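Local atomic coordinates of putative cobalamin synthesis related protein (Corynebacterium diphtheriae, PDB entry 2NPN), a protein that binds S-adenosylmethionine and is probably a methyltransferase of cobalamin biosynthesis, perhaps acting as a deacetylating precorrin-6A synthase. Residues A[121-126]-A[134-139]. Numbering follows the deposited sequence.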
ATOM      1  N   ARG A 121      -2.571 -11.029   7.435  0.50 15.59           N
ATOM      2  CA  ARG A 121      -3.714 -11.943   7.603  0.50 16.38           C
ATOM      3  C   ARG A 121      -3.472 -13.239   6.853  0.50 16.77           C
ATOM      4  O   ARG A 121      -3.726 -14.334   7.378  0.50 17.61           O
ATOM      5  CB  ARG A 121      -5.000 -11.283   7.071  0.50 16.53           C
ATOM      6  CG  ARG A 121      -5.663 -10.274   8.001  0.50 18.17           C
ATOM      7  CD  ARG A 121      -7.151 -10.073   7.659  0.50 19.21           C
ATOM      8  NE  ARG A 121      -7.395  -9.917   6.219  0.50 21.58           N
ATOM      9  CZ  ARG A 121      -7.211  -8.799   5.514  0.50 20.09           C
ATOM     10  NH1 ARG A 121      -6.777  -7.673   6.077  0.50 20.57           N
ATOM     11  NH2 ARG A 121      -7.461  -8.813   4.215  0.50 21.46           N
ATOM     12  N   ILE A 122      -3.013 -13.119   5.612  1.00 16.70           N
ATOM     13  CA  ILE A 122      -2.728 -14.296   4.796  1.00 17.10           C
ATOM     14  C   ILE A 122      -1.657 -15.143   5.466  1.00 16.53           C
ATOM     15  O   ILE A 122      -1.782 -16.382   5.541  1.00 17.46           O
ATOM     16  CB  ILE A 122      -2.348 -13.907   3.338  1.00 16.64           C
ATOM     17  CG1 ILE A 122      -3.562 -13.291   2.634  1.00 16.55           C
ATOM     18  CG2 ILE A 122      -1.838 -15.106   2.549  1.00 16.70           C
ATOM     19  CD1 ILE A 122      -3.278 -12.625   1.285  1.00 15.84           C
ATOM     20  N   ILE A 123      -0.606 -14.506   5.976  1.00 17.24           N
ATOM     21  CA  ILE A 123       0.477 -15.244   6.624  1.00 18.28           C
ATOM     22  C   ILE A 123      -0.036 -15.987   7.849  1.00 18.97           C
ATOM     23  O   ILE A 123       0.314 -17.142   8.100  1.00 20.74           O
ATOM     24  CB  ILE A 123       1.645 -14.280   6.999  1.00 18.07           C
ATOM     25  CG1 ILE A 123       2.406 -13.897   5.747  1.00 17.77           C
ATOM     26  CG2 ILE A 123       2.609 -14.910   8.018  1.00 18.42           C
ATOM     27  CD1 ILE A 123       3.262 -12.626   5.885  1.00 18.67           C
ATOM     28  N   GLU A 124      -0.875 -15.322   8.627  1.00 19.93           N
ATOM     29  CA  GLU A 124      -1.397 -15.939   9.847  1.00 21.07           C
ATOM     30  C   GLU A 124      -2.289 -17.163   9.519  1.00 21.22           C
ATOM     31  O   GLU A 124      -2.187 -18.214  10.164  1.00 21.12           O
ATOM     32  CB  GLU A 124      -2.159 -14.884  10.648  1.00 21.74           C
ATOM     33  CG  GLU A 124      -1.306 -13.865  11.511  1.00 26.63           C
ATOM     34  CD  GLU A 124       0.224 -13.798  11.241  1.00 31.31           C
ATOM     35  OE1 GLU A 124       0.690 -12.780  10.634  1.00 30.69           O
ATOM     36  OE2 GLU A 124       0.970 -14.721  11.703  1.00 31.61           O
ATOM     37  N   HIS A 125      -3.146 -17.026   8.509  1.00 21.21           N
ATOM     38  CA  HIS A 125      -3.994 -18.125   8.054  1.00 21.38           C
ATOM     39  C   HIS A 125      -3.122 -19.278   7.590  1.00 20.91           C
ATOM     40  O   HIS A 125      -3.366 -20.431   7.959  1.00 21.27           O
ATOM     41  CB  HIS A 125      -4.928 -17.676   6.917  1.00 22.35           C
ATOM     42  CG  HIS A 125      -5.848 -18.756   6.436  1.00 23.76           C
ATOM     43  ND1 HIS A 125      -7.082 -18.992   7.002  1.00 26.57           N
ATOM     44  CD2 HIS A 125      -5.702 -19.678   5.454  1.00 27.04           C
ATOM     45  CE1 HIS A 125      -7.660 -20.011   6.386  1.00 28.33           C
ATOM     46  NE2 HIS A 125      -6.838 -20.449   5.447  1.00 28.15           N
HETATM   47  N   MSE A 126      -2.131 -18.956   6.765  1.00 19.58           N
HETATM   48  CA  MSE A 126      -1.245 -19.956   6.168  1.00 20.89           C
HETATM   49  C   MSE A 126      -0.485 -20.742   7.244  1.00 20.53           C
HETATM   50  O   MSE A 126      -0.427 -21.984   7.200  1.00 20.26           O
HETATM   51  CB  MSE A 126      -0.286 -19.280   5.195  1.00 20.60           C
HETATM   52  CG  MSE A 126       0.654 -20.226   4.512  1.00 21.12           C
HETATM   53 SE   MSE A 126       2.302 -20.454   5.522  0.70 23.35          SE
HETATM   54  CE  MSE A 126       3.055 -18.656   5.372  1.00 23.72           C
ATOM     55  N   ALA A 134       6.912 -20.271  12.848  1.00 20.37           N
ATOM     56  CA  ALA A 134       7.683 -19.090  12.488  1.00 19.15           C
ATOM     57  C   ALA A 134       7.491 -17.966  13.502  1.00 18.25           C
ATOM     58  O   ALA A 134       6.450 -17.871  14.150  1.00 20.20           O
ATOM     59  CB  ALA A 134       7.277 -18.605  11.119  1.00 18.46           C
ATOM     60  N   ASP A 135       8.510 -17.127  13.642  0.50 17.72           N
ATOM     61  CA  ASP A 135       8.398 -15.858  14.362  0.50 17.05           C
ATOM     62  C   ASP A 135       8.164 -14.749  13.329  0.50 16.08           C
ATOM     63  O   ASP A 135       9.045 -14.480  12.502  0.50 15.10           O
ATOM     64  CB  ASP A 135       9.685 -15.614  15.166  0.50 17.54           C
ATOM     65  CG  ASP A 135       9.720 -14.255  15.857  0.50 18.52           C
ATOM     66  OD1 ASP A 135       8.653 -13.658  16.136  0.50 21.47           O
ATOM     67  OD2 ASP A 135      10.843 -13.783  16.125  0.50 21.75           O
ATOM     68  N   VAL A 136       6.987 -14.107  13.379  1.00 15.16           N
ATOM     69  CA  VAL A 136       6.645 -13.045  12.430  1.00 14.26           C
ATOM     70  C   VAL A 136       7.128 -11.708  12.954  1.00 14.23           C
ATOM     71  O   VAL A 136       6.796 -11.349  14.076  1.00 14.28           O
ATOM     72  CB  VAL A 136       5.141 -13.013  12.119  1.00 13.71           C
ATOM     73  CG1 VAL A 136       4.824 -11.874  11.140  1.00 15.60           C
ATOM     74  CG2 VAL A 136       4.701 -14.378  11.559  1.00 14.13           C
ATOM     75  N   LYS A 137       7.931 -11.009  12.167  1.00 13.05           N
ATOM     76  CA  LYS A 137       8.456  -9.697  12.528  1.00 14.59           C
ATOM     77  C   LYS A 137       8.062  -8.666  11.442  1.00 13.24           C
ATOM     78  O   LYS A 137       8.424  -8.801  10.270  1.00 15.03           O
ATOM     79  CB  LYS A 137       9.978  -9.752  12.693  1.00 15.12           C
ATOM     80  CG  LYS A 137      10.456 -10.768  13.771  1.00 17.73           C
ATOM     81  CD  LYS A 137      11.962 -10.824  13.860  1.00 20.11           C
ATOM     82  CE  LYS A 137      12.545  -9.656  14.670  1.00 25.27           C
ATOM     83  NZ  LYS A 137      13.906 -10.007  15.169  1.00 26.75           N
ATOM     84  N   VAL A 138       7.347  -7.630  11.864  1.00 11.61           N
ATOM     85  CA  VAL A 138       6.823  -6.652  10.945  1.00 11.44           C
ATOM     86  C   VAL A 138       7.759  -5.452  10.974  1.00 11.06           C
ATOM     87  O   VAL A 138       8.128  -4.939  12.044  1.00 10.99           O
ATOM     88  CB  VAL A 138       5.403  -6.248  11.323  1.00 11.89           C
ATOM     89  CG1 VAL A 138       4.878  -5.169  10.373  1.00 12.41           C
ATOM     90  CG2 VAL A 138       4.484  -7.465  11.390  1.00 12.20           C
ATOM     91  N   ILE A 139       8.080  -4.985   9.770  1.00 10.97           N
ATOM     92  CA  ILE A 139       8.961  -3.849   9.568  1.00 10.78           C
ATOM     93  C   ILE A 139       8.158  -2.730   8.884  1.00 11.24           C
ATOM     94  O   ILE A 139       7.705  -2.909   7.760  1.00 11.86           O
ATOM     95  CB  ILE A 139      10.203  -4.260   8.728  1.00 10.13           C
ATOM     96  CG1 ILE A 139      10.996  -5.332   9.489  1.00 10.74           C
ATOM     97  CG2 ILE A 139      10.985  -3.050   8.364  1.00 11.00           C
ATOM     98  CD1 ILE A 139      12.257  -5.836   8.733  1.00 10.75           C
TER
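OE2 of Glu124, the oxygen that forms a salt bridge with NH1 of Arg127 one turn further along the helix, also rests against the CG2 methyl of Val136, 3.7 Å from it. The two side chains approach from opposite directions. Glu124 gets there by bending: CG stands beside the backbone N, and a chi2 of only 13° folds the chain so that its end turns in to the strand. The same valine methyl meets Ile123, whose CG2 lies 4.1 Å from Val136 CG2. One methyl of Val136 is thus shared by a buried apolar neighbour and a charged, partly exposed one. The helix and strand backbones stay well apart, with Ile123 CA and Val136 CA separated by 8.8 Å, and no hydrogen bond joins the segments. Helix 119-130 here covers strand 134-139, an edge strand of the five-stranded parallel sheet, and Ile123 also touches Val7 on the adjoining strand 3-9. Arg127 also makes a weak hydrogen bond to Ala134 O, linking the helix to the start of the strand. The contact is therefore a single methyl-to-methyl contact beside an ion pair, with Ile123 the buried partner, while the glutamate charge is probably balanced largely by Arg127.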